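Local coordinates for protein ribonucleoside triphosphate reductase (Lactobacillus leichmannii, PDB 1L1L) that reduces ribonucleoside triphosphates to their 2'-deoxy forms as a B12-dependent, allosterically regulated class II ribonucleotide reductase that works as a monomer, at residues A[360-371]-A[658-669]; A[194-203]-A[274-282]. All coordinates share one frame; numbering follows the deposited sequence.

Interaction 1. Residues A[360-371]-A[658-669]; sequences FSGYQPIAAGIR and GDQVESLLRQYR
Tyr-363 lays one face of its ring on Leu-665. Leu-665 CB sits 4.0 Å from the centroid of the Tyr-363 ring, 22° off its normal, a CH-pi contact. With CG beside the backbone N (chi1 -70°), the ring runs along helix 661-667, and the aliphatic part of Arg-666 packs at one side: Tyr-363 CD2 meets Arg-666 CG at 3.5 Å. The opposite ring face carries Phe-360 CD2, toward the rim, so the ring is sandwiched between its own segment and helix 661-667.

Next along the helix, Ala-367 CB touches Glu-662 CB at 3.7 Å. The small alanine lets the backbones come close. Further along, Ile-370 and Leu-665 meet tip to tip, CD1 of Ile-370 to CD1 of Leu-665 at 4.0 Å, and Val-661 CG1 fills in beside Ala-367 and Ile-370. At the far end the guanidinium of Arg-371 lies over the Gly-658 carbonyl, and its NH2 makes a long salt bridge of 3.9 Å to Asp-659 OD1.

The Glu-662 chain bends at chi2 (-147°), which lays its carboxylate beside the Gln-364 backbone, Glu-662 OE1 to Gln-364 CA 3.6 Å. Glu-662 OE2 forms a 2.7 Å salt bridge with Arg-666 NH1, one turn on. Arg-669 reaches Asp-498 and Glu-500 through NH2. Ile-378 of strand 377-380 meets Tyr-363, Ile-366 and Leu-665, and Leu-677 of strand 674-679 meets Ile-370 and Val-661, so both helices pack on neighbouring antiparallel strands of the barrel's sheet. No hydrogen bond joins the segments. Cohesion rests mainly on apolar packing, bordered by charged groups.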
# COMPACT_ATOMS: atom_id res chain seq x y z
N PHE A 360 16.39 -10.05 20.97
CA PHE A 360 15.07 -10.31 21.54
C PHE A 360 14.67 -11.78 21.43
O PHE A 360 14.92 -12.44 20.42
CB PHE A 360 14.02 -9.44 20.83
CG PHE A 360 12.64 -9.59 21.37
CD1 PHE A 360 12.31 -9.08 22.62
CD2 PHE A 360 11.65 -10.23 20.63
CE1 PHE A 360 11.00 -9.19 23.13
CE2 PHE A 360 10.35 -10.35 21.11
CZ PHE A 360 10.02 -9.83 22.37
N SER A 361 14.02 -12.30 22.47
CA SER A 361 13.59 -13.69 22.47
C SER A 361 12.24 -13.88 23.17
O SER A 361 11.75 -15.01 23.29
CB SER A 361 14.65 -14.58 23.14
OG SER A 361 14.85 -14.19 24.49
N GLY A 362 11.65 -12.77 23.61
CA GLY A 362 10.36 -12.83 24.28
C GLY A 362 9.19 -13.05 23.33
O GLY A 362 8.21 -12.31 23.36
N TYR A 363 9.29 -14.08 22.51
CA TYR A 363 8.26 -14.41 21.54
C TYR A 363 7.07 -15.17 22.10
O TYR A 363 6.04 -15.32 21.44
CB TYR A 363 8.88 -15.21 20.39
CG TYR A 363 9.79 -14.38 19.53
CD1 TYR A 363 9.27 -13.42 18.66
CD2 TYR A 363 11.18 -14.52 19.60
CE1 TYR A 363 10.11 -12.61 17.90
CE2 TYR A 363 12.02 -13.72 18.84
CZ TYR A 363 11.48 -12.76 17.99
OH TYR A 363 12.32 -11.95 17.26
N GLN A 364 7.19 -15.64 23.34
CA GLN A 364 6.12 -16.38 23.97
C GLN A 364 4.77 -15.64 23.94
O GLN A 364 3.77 -16.15 23.40
CB GLN A 364 6.54 -16.72 25.40
CG GLN A 364 5.58 -17.61 26.15
CD GLN A 364 6.20 -18.12 27.44
OE1 GLN A 364 6.99 -19.07 27.43
NE2 GLN A 364 5.85 -17.49 28.56
N PRO A 365 4.71 -14.43 24.50
CA PRO A 365 3.42 -13.72 24.47
C PRO A 365 3.03 -13.26 23.06
O PRO A 365 1.86 -13.21 22.71
CB PRO A 365 3.65 -12.57 25.44
CG PRO A 365 5.11 -12.28 25.29
CD PRO A 365 5.73 -13.65 25.23
N ILE A 366 4.03 -12.94 22.24
CA ILE A 366 3.76 -12.51 20.87
C ILE A 366 3.09 -13.64 20.10
O ILE A 366 2.13 -13.43 19.35
CB ILE A 366 5.07 -12.11 20.16
CG1 ILE A 366 5.58 -10.79 20.75
CG2 ILE A 366 4.85 -12.00 18.64
CD1 ILE A 366 6.93 -10.35 20.24
N ALA A 367 3.59 -14.85 20.30
CA ALA A 367 3.05 -16.03 19.64
C ALA A 367 1.63 -16.29 20.10
O ALA A 367 0.79 -16.73 19.31
CB ALA A 367 3.93 -17.25 19.93
N ALA A 368 1.35 -16.03 21.37
CA ALA A 368 0.01 -16.25 21.91
C ALA A 368 -0.96 -15.31 21.20
O ALA A 368 -2.06 -15.71 20.81
CB ALA A 368 -0.00 -16.01 23.42
N GLY A 369 -0.55 -14.06 21.05
CA GLY A 369 -1.39 -13.09 20.36
C GLY A 369 -1.65 -13.52 18.92
O GLY A 369 -2.79 -13.56 18.47
N ILE A 370 -0.58 -13.87 18.22
CA ILE A 370 -0.67 -14.28 16.83
C ILE A 370 -1.62 -15.46 16.63
O ILE A 370 -2.39 -15.49 15.67
CB ILE A 370 0.74 -14.63 16.27
CG1 ILE A 370 1.58 -13.36 16.17
CG2 ILE A 370 0.62 -15.31 14.91
CD1 ILE A 370 3.05 -13.62 15.83
N ARG A 371 -1.57 -16.43 17.54
CA ARG A 371 -2.43 -17.61 17.42
C ARG A 371 -3.91 -17.25 17.58
O ARG A 371 -4.79 -18.01 17.19
CB ARG A 371 -2.04 -18.66 18.46
CG ARG A 371 -0.59 -19.10 18.33
CD ARG A 371 -0.22 -20.11 19.40
NE ARG A 371 -0.96 -21.35 19.27
CZ ARG A 371 -0.69 -22.45 19.96
NH1 ARG A 371 0.32 -22.46 20.83
NH2 ARG A 371 -1.41 -23.55 19.78
N GLY A 658 0.16 -24.03 15.25
CA GLY A 658 0.35 -22.93 16.18
C GLY A 658 1.47 -23.16 17.18
O GLY A 658 2.06 -22.21 17.70
N ASP A 659 1.76 -24.43 17.44
CA ASP A 659 2.81 -24.82 18.38
C ASP A 659 4.18 -24.52 17.81
O ASP A 659 5.18 -24.64 18.52
CB ASP A 659 2.71 -26.31 18.67
CG ASP A 659 1.38 -26.70 19.26
OD1 ASP A 659 1.14 -26.38 20.45
OD2 ASP A 659 0.56 -27.31 18.53
N GLN A 660 4.23 -24.12 16.55
CA GLN A 660 5.49 -23.83 15.90
C GLN A 660 5.79 -22.35 15.70
O GLN A 660 6.92 -22.00 15.37
CB GLN A 660 5.55 -24.52 14.53
CG GLN A 660 5.49 -26.02 14.57
CD GLN A 660 5.46 -26.61 13.18
OE1 GLN A 660 6.33 -26.32 12.36
NE2 GLN A 660 4.46 -27.43 12.90
N VAL A 661 4.80 -21.50 15.89
CA VAL A 661 4.97 -20.06 15.70
C VAL A 661 6.11 -19.43 16.51
O VAL A 661 6.96 -18.73 15.94
CB VAL A 661 3.66 -19.29 16.02
CG1 VAL A 661 3.86 -17.79 15.85
CG2 VAL A 661 2.54 -19.78 15.10
N GLU A 662 6.14 -19.67 17.82
CA GLU A 662 7.19 -19.09 18.65
C GLU A 662 8.56 -19.62 18.23
O GLU A 662 9.53 -18.86 18.17
CB GLU A 662 6.97 -19.41 20.13
CG GLU A 662 7.72 -18.45 21.06
CD GLU A 662 8.19 -19.09 22.35
OE1 GLU A 662 7.35 -19.67 23.08
OE2 GLU A 662 9.40 -19.00 22.64
N SER A 663 8.62 -20.91 17.94
CA SER A 663 9.85 -21.59 17.53
C SER A 663 10.45 -21.02 16.25
O SER A 663 11.65 -20.76 16.16
CB SER A 663 9.59 -23.08 17.31
OG SER A 663 8.88 -23.66 18.39
N LEU A 664 9.60 -20.83 15.24
CA LEU A 664 10.07 -20.30 13.97
C LEU A 664 10.46 -18.84 14.07
O LEU A 664 11.42 -18.41 13.44
CB LEU A 664 9.01 -20.53 12.89
CG LEU A 664 8.94 -22.01 12.50
CD1 LEU A 664 7.62 -22.33 11.80
CD2 LEU A 664 10.13 -22.36 11.61
N LEU A 665 9.73 -18.06 14.86
CA LEU A 665 10.08 -16.65 15.02
C LEU A 665 11.49 -16.58 15.62
O LEU A 665 12.32 -15.76 15.21
CB LEU A 665 9.07 -15.93 15.93
CG LEU A 665 7.71 -15.66 15.28
CD1 LEU A 665 6.67 -15.27 16.34
CD2 LEU A 665 7.88 -14.57 14.22
N ARG A 666 11.76 -17.44 16.60
CA ARG A 666 13.08 -17.44 17.22
C ARG A 666 14.12 -17.91 16.21
O ARG A 666 15.19 -17.31 16.07
CB ARG A 666 13.10 -18.35 18.45
CG ARG A 666 12.19 -17.89 19.59
CD ARG A 666 12.65 -18.47 20.93
NE ARG A 666 12.91 -19.90 20.86
CZ ARG A 666 11.96 -20.83 20.78
NH1 ARG A 666 10.68 -20.48 20.76
NH2 ARG A 666 12.29 -22.12 20.71
N GLN A 667 13.81 -18.98 15.50
CA GLN A 667 14.76 -19.52 14.53
C GLN A 667 15.26 -18.50 13.52
O GLN A 667 16.44 -18.47 13.21
CB GLN A 667 14.15 -20.71 13.78
CG GLN A 667 15.21 -21.48 13.00
CD GLN A 667 14.64 -22.63 12.20
OE1 GLN A 667 13.66 -23.27 12.60
NE2 GLN A 667 15.27 -22.93 11.06
N TYR A 668 14.37 -17.65 13.01
CA TYR A 668 14.77 -16.67 12.01
C TYR A 668 15.05 -15.26 12.53
O TYR A 668 15.05 -14.30 11.76
CB TYR A 668 13.72 -16.62 10.90
CG TYR A 668 13.67 -17.88 10.06
CD1 TYR A 668 12.87 -18.96 10.43
CD2 TYR A 668 14.46 -18.01 8.92
CE1 TYR A 668 12.85 -20.15 9.67
CE2 TYR A 668 14.45 -19.18 8.16
CZ TYR A 668 13.65 -20.24 8.54
OH TYR A 668 13.66 -21.38 7.77
N ARG A 669 15.33 -15.14 13.83
CA ARG A 669 15.60 -13.84 14.42
C ARG A 669 16.82 -13.14 13.83
O ARG A 669 17.01 -11.93 14.05
CB ARG A 669 15.75 -13.97 15.95
CG ARG A 669 16.94 -14.78 16.44
CD ARG A 669 16.88 -15.00 17.95
NE ARG A 669 18.09 -15.62 18.47
CZ ARG A 669 18.44 -16.89 18.25
NH1 ARG A 669 17.66 -17.68 17.52
NH2 ARG A 669 19.58 -17.36 18.74

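Interaction 2. Residues A[194-203]-A[274-282]; sequences SYDASVKVGA and PMPLISMLL
Helices 195-200 and 275-282 run nearly parallel, 23° apart, with their axes 9.2 Å from each other at closest approach. They belong to the insertion domain of the B12-dependent reductases. The first helix ends in a Schellman motif. Ala-203 N bonds to Ser-198 O and Gly-202 N to Val-199 O, with Gly-202 as the C-prime residue at positive phi. This turn brings Val-201, Gly-202 and Ala-203 against the second helix.

Ile-278 touches Ser-198, Val-201 and Ala-203. Its CD1 presses on Ser-198 CB at 3.4 Å, tighter than usual for two carbons, and also meets Ala-203 CB. Ile-278 CG2 lies 3.5 Å from Val-201 CG2, and these two side chains cross at about a right angle. Met-275 folds over at chi2 (74°) and chi3, which lays CG and SD along the methyl of Ala-197; Met-275 CG is 3.6 Å from Ala-197 CB. Nearer the start of both segments, the Pro-274 ring rests against Ser-194 and Ser-198.

The buried Ser-198 hydroxyl is turned back to its own helix. Ser-198 OG donates to Ser-194 O at 2.7 Å, and Ser-198 N reaches the same oxygen from the opposite face of the carbonyl plane. Leu-186 of strand 183-187 packs on Ile-278, and Leu-184 and Leu-186 pack on Leu-282. No direct hydrogen bond crosses the contact, but one water bridges it. The water donates to Val-201 O at 3.0 Å and lies 3.2 Å from Ser-279 OG.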
# COMPACT_ATOMS: atom_id res chain seq x y z
N SER A 194 -25.54 19.86 4.42
CA SER A 194 -25.12 18.80 5.34
C SER A 194 -25.45 19.15 6.78
O SER A 194 -24.93 18.54 7.71
CB SER A 194 -23.61 18.57 5.22
OG SER A 194 -23.24 18.31 3.88
N TYR A 195 -26.33 20.13 6.97
CA TYR A 195 -26.70 20.56 8.31
C TYR A 195 -27.26 19.42 9.17
O TYR A 195 -26.65 19.04 10.17
CB TYR A 195 -27.72 21.70 8.24
CG TYR A 195 -28.33 22.04 9.58
CD1 TYR A 195 -29.67 21.76 9.84
CD2 TYR A 195 -27.56 22.63 10.58
CE1 TYR A 195 -30.24 22.06 11.08
CE2 TYR A 195 -28.11 22.93 11.82
CZ TYR A 195 -29.45 22.64 12.07
OH TYR A 195 -30.01 22.94 13.30
N ASP A 196 -28.41 18.88 8.80
CA ASP A 196 -29.01 17.80 9.57
C ASP A 196 -27.99 16.72 9.90
O ASP A 196 -27.69 16.48 11.07
CB ASP A 196 -30.20 17.19 8.81
CG ASP A 196 -31.42 18.11 8.78
OD1 ASP A 196 -31.80 18.64 9.85
OD2 ASP A 196 -32.00 18.31 7.69
N ALA A 197 -27.44 16.09 8.86
CA ALA A 197 -26.45 15.03 9.04
C ALA A 197 -25.37 15.39 10.05
O ALA A 197 -24.95 14.54 10.85
CB ALA A 197 -25.81 14.70 7.70
N SER A 198 -24.92 16.64 10.02
CA SER A 198 -23.87 17.07 10.94
C SER A 198 -24.39 17.20 12.37
O SER A 198 -23.69 16.85 13.33
CB SER A 198 -23.29 18.40 10.48
OG SER A 198 -22.70 18.28 9.20
N VAL A 199 -25.61 17.71 12.52
CA VAL A 199 -26.21 17.86 13.84
C VAL A 199 -26.23 16.48 14.48
O VAL A 199 -25.97 16.33 15.67
CB VAL A 199 -27.66 18.42 13.74
CG1 VAL A 199 -28.36 18.33 15.09
CG2 VAL A 199 -27.63 19.86 13.27
N LYS A 200 -26.54 15.48 13.66
CA LYS A 200 -26.60 14.10 14.13
C LYS A 200 -25.28 13.59 14.70
O LYS A 200 -25.28 12.75 15.59
CB LYS A 200 -27.05 13.18 13.00
CG LYS A 200 -28.51 13.34 12.64
CD LYS A 200 -28.93 12.32 11.59
CE LYS A 200 -28.20 12.52 10.26
NZ LYS A 200 -26.73 12.21 10.32
N VAL A 201 -24.16 14.10 14.19
CA VAL A 201 -22.87 13.66 14.68
C VAL A 201 -22.24 14.61 15.69
O VAL A 201 -21.09 14.44 16.06
CB VAL A 201 -21.86 13.43 13.52
CG1 VAL A 201 -22.33 12.29 12.65
CG2 VAL A 201 -21.70 14.70 12.71
N GLY A 202 -22.99 15.62 16.13
CA GLY A 202 -22.44 16.52 17.13
C GLY A 202 -22.20 17.98 16.80
O GLY A 202 -21.73 18.74 17.65
N ALA A 203 -22.49 18.40 15.57
CA ALA A 203 -22.29 19.79 15.20
C ALA A 203 -23.51 20.61 15.59
O ALA A 203 -24.63 20.08 15.65
CB ALA A 203 -22.04 19.91 13.70
N PRO A 274 -18.88 16.63 5.70
CA PRO A 274 -18.08 16.94 6.89
C PRO A 274 -18.37 16.04 8.09
O PRO A 274 -17.64 16.07 9.07
CB PRO A 274 -18.47 18.38 7.18
CG PRO A 274 -19.95 18.36 6.86
CD PRO A 274 -20.02 17.56 5.57
N MET A 275 -19.43 15.23 7.99
CA MET A 275 -19.82 14.36 9.09
C MET A 275 -18.67 13.55 9.67
O MET A 275 -18.43 13.59 10.88
CB MET A 275 -20.96 13.44 8.65
CG MET A 275 -22.28 14.17 8.35
SD MET A 275 -22.27 15.09 6.77
CE MET A 275 -22.43 13.74 5.64
N PRO A 276 -17.94 12.79 8.83
CA PRO A 276 -16.82 12.01 9.40
C PRO A 276 -15.77 12.89 10.07
O PRO A 276 -15.13 12.46 11.04
CB PRO A 276 -16.27 11.25 8.19
CG PRO A 276 -16.66 12.13 7.02
CD PRO A 276 -18.06 12.55 7.39
N LEU A 277 -15.60 14.11 9.57
CA LEU A 277 -14.63 15.03 10.15
C LEU A 277 -15.09 15.50 11.53
O LEU A 277 -14.28 15.69 12.44
CB LEU A 277 -14.43 16.26 9.25
CG LEU A 277 -13.49 17.33 9.80
CD1 LEU A 277 -12.10 16.74 9.99
CD2 LEU A 277 -13.44 18.53 8.85
N ILE A 278 -16.39 15.71 11.68
CA ILE A 278 -16.96 16.17 12.95
C ILE A 278 -16.65 15.15 14.05
O ILE A 278 -16.04 15.48 15.06
CB ILE A 278 -18.48 16.39 12.82
CG1 ILE A 278 -18.73 17.60 11.90
CG2 ILE A 278 -19.12 16.61 14.19
CD1 ILE A 278 -20.12 17.69 11.36
N SER A 279 -17.07 13.91 13.83
CA SER A 279 -16.84 12.82 14.78
C SER A 279 -15.35 12.71 15.13
O SER A 279 -14.98 12.60 16.31
CB SER A 279 -17.31 11.50 14.18
OG SER A 279 -18.64 11.61 13.70
N MET A 280 -14.51 12.73 14.10
CA MET A 280 -13.07 12.62 14.32
C MET A 280 -12.55 13.72 15.24
O MET A 280 -11.76 13.45 16.14
CB MET A 280 -12.33 12.69 12.98
CG MET A 280 -10.84 12.47 13.08
SD MET A 280 -9.95 13.25 11.69
CE MET A 280 -9.42 14.77 12.47
N LEU A 281 -12.98 14.95 15.02
CA LEU A 281 -12.52 16.06 15.84
C LEU A 281 -13.04 15.93 17.27
O LEU A 281 -12.34 16.25 18.23
CB LEU A 281 -12.98 17.40 15.26
CG LEU A 281 -12.30 17.79 13.94
CD1 LEU A 281 -13.09 18.92 13.29
CD2 LEU A 281 -10.85 18.20 14.20
N LEU A 282 -14.27 15.46 17.41
CA LEU A 282 -14.87 15.29 18.73
C LEU A 282 -14.18 14.17 19.49
O LEU A 282 -13.79 14.35 20.65
CB LEU A 282 -16.37 15.00 18.62
CG LEU A 282 -17.20 16.16 18.06
CD1 LEU A 282 -18.64 15.73 17.93
CD2 LEU A 282 -17.06 17.39 18.95
O HOH W 1 -20.48 11.55 16.33

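From the N terminus, interaction 2 comes first. It closes a loop of 70 residues between 203 and 274, which includes strands 216-219 and 249-253 and helix 224-236. It joins helix 195-200 to the start of helix 275-289 within the insertion domain. Interaction 1 opens later and closes a much longer loop of 286 residues between 371 and 658. The two loops follow one another in series and neither nest nor cross. Interaction 1 ties two helices far apart in sequence onto one side of the alpha-beta barrel. The centres of interactions 1 and 2 are about 44 Å apart. The nearest atoms of interactions 1 and 2 are about 28 Å apart.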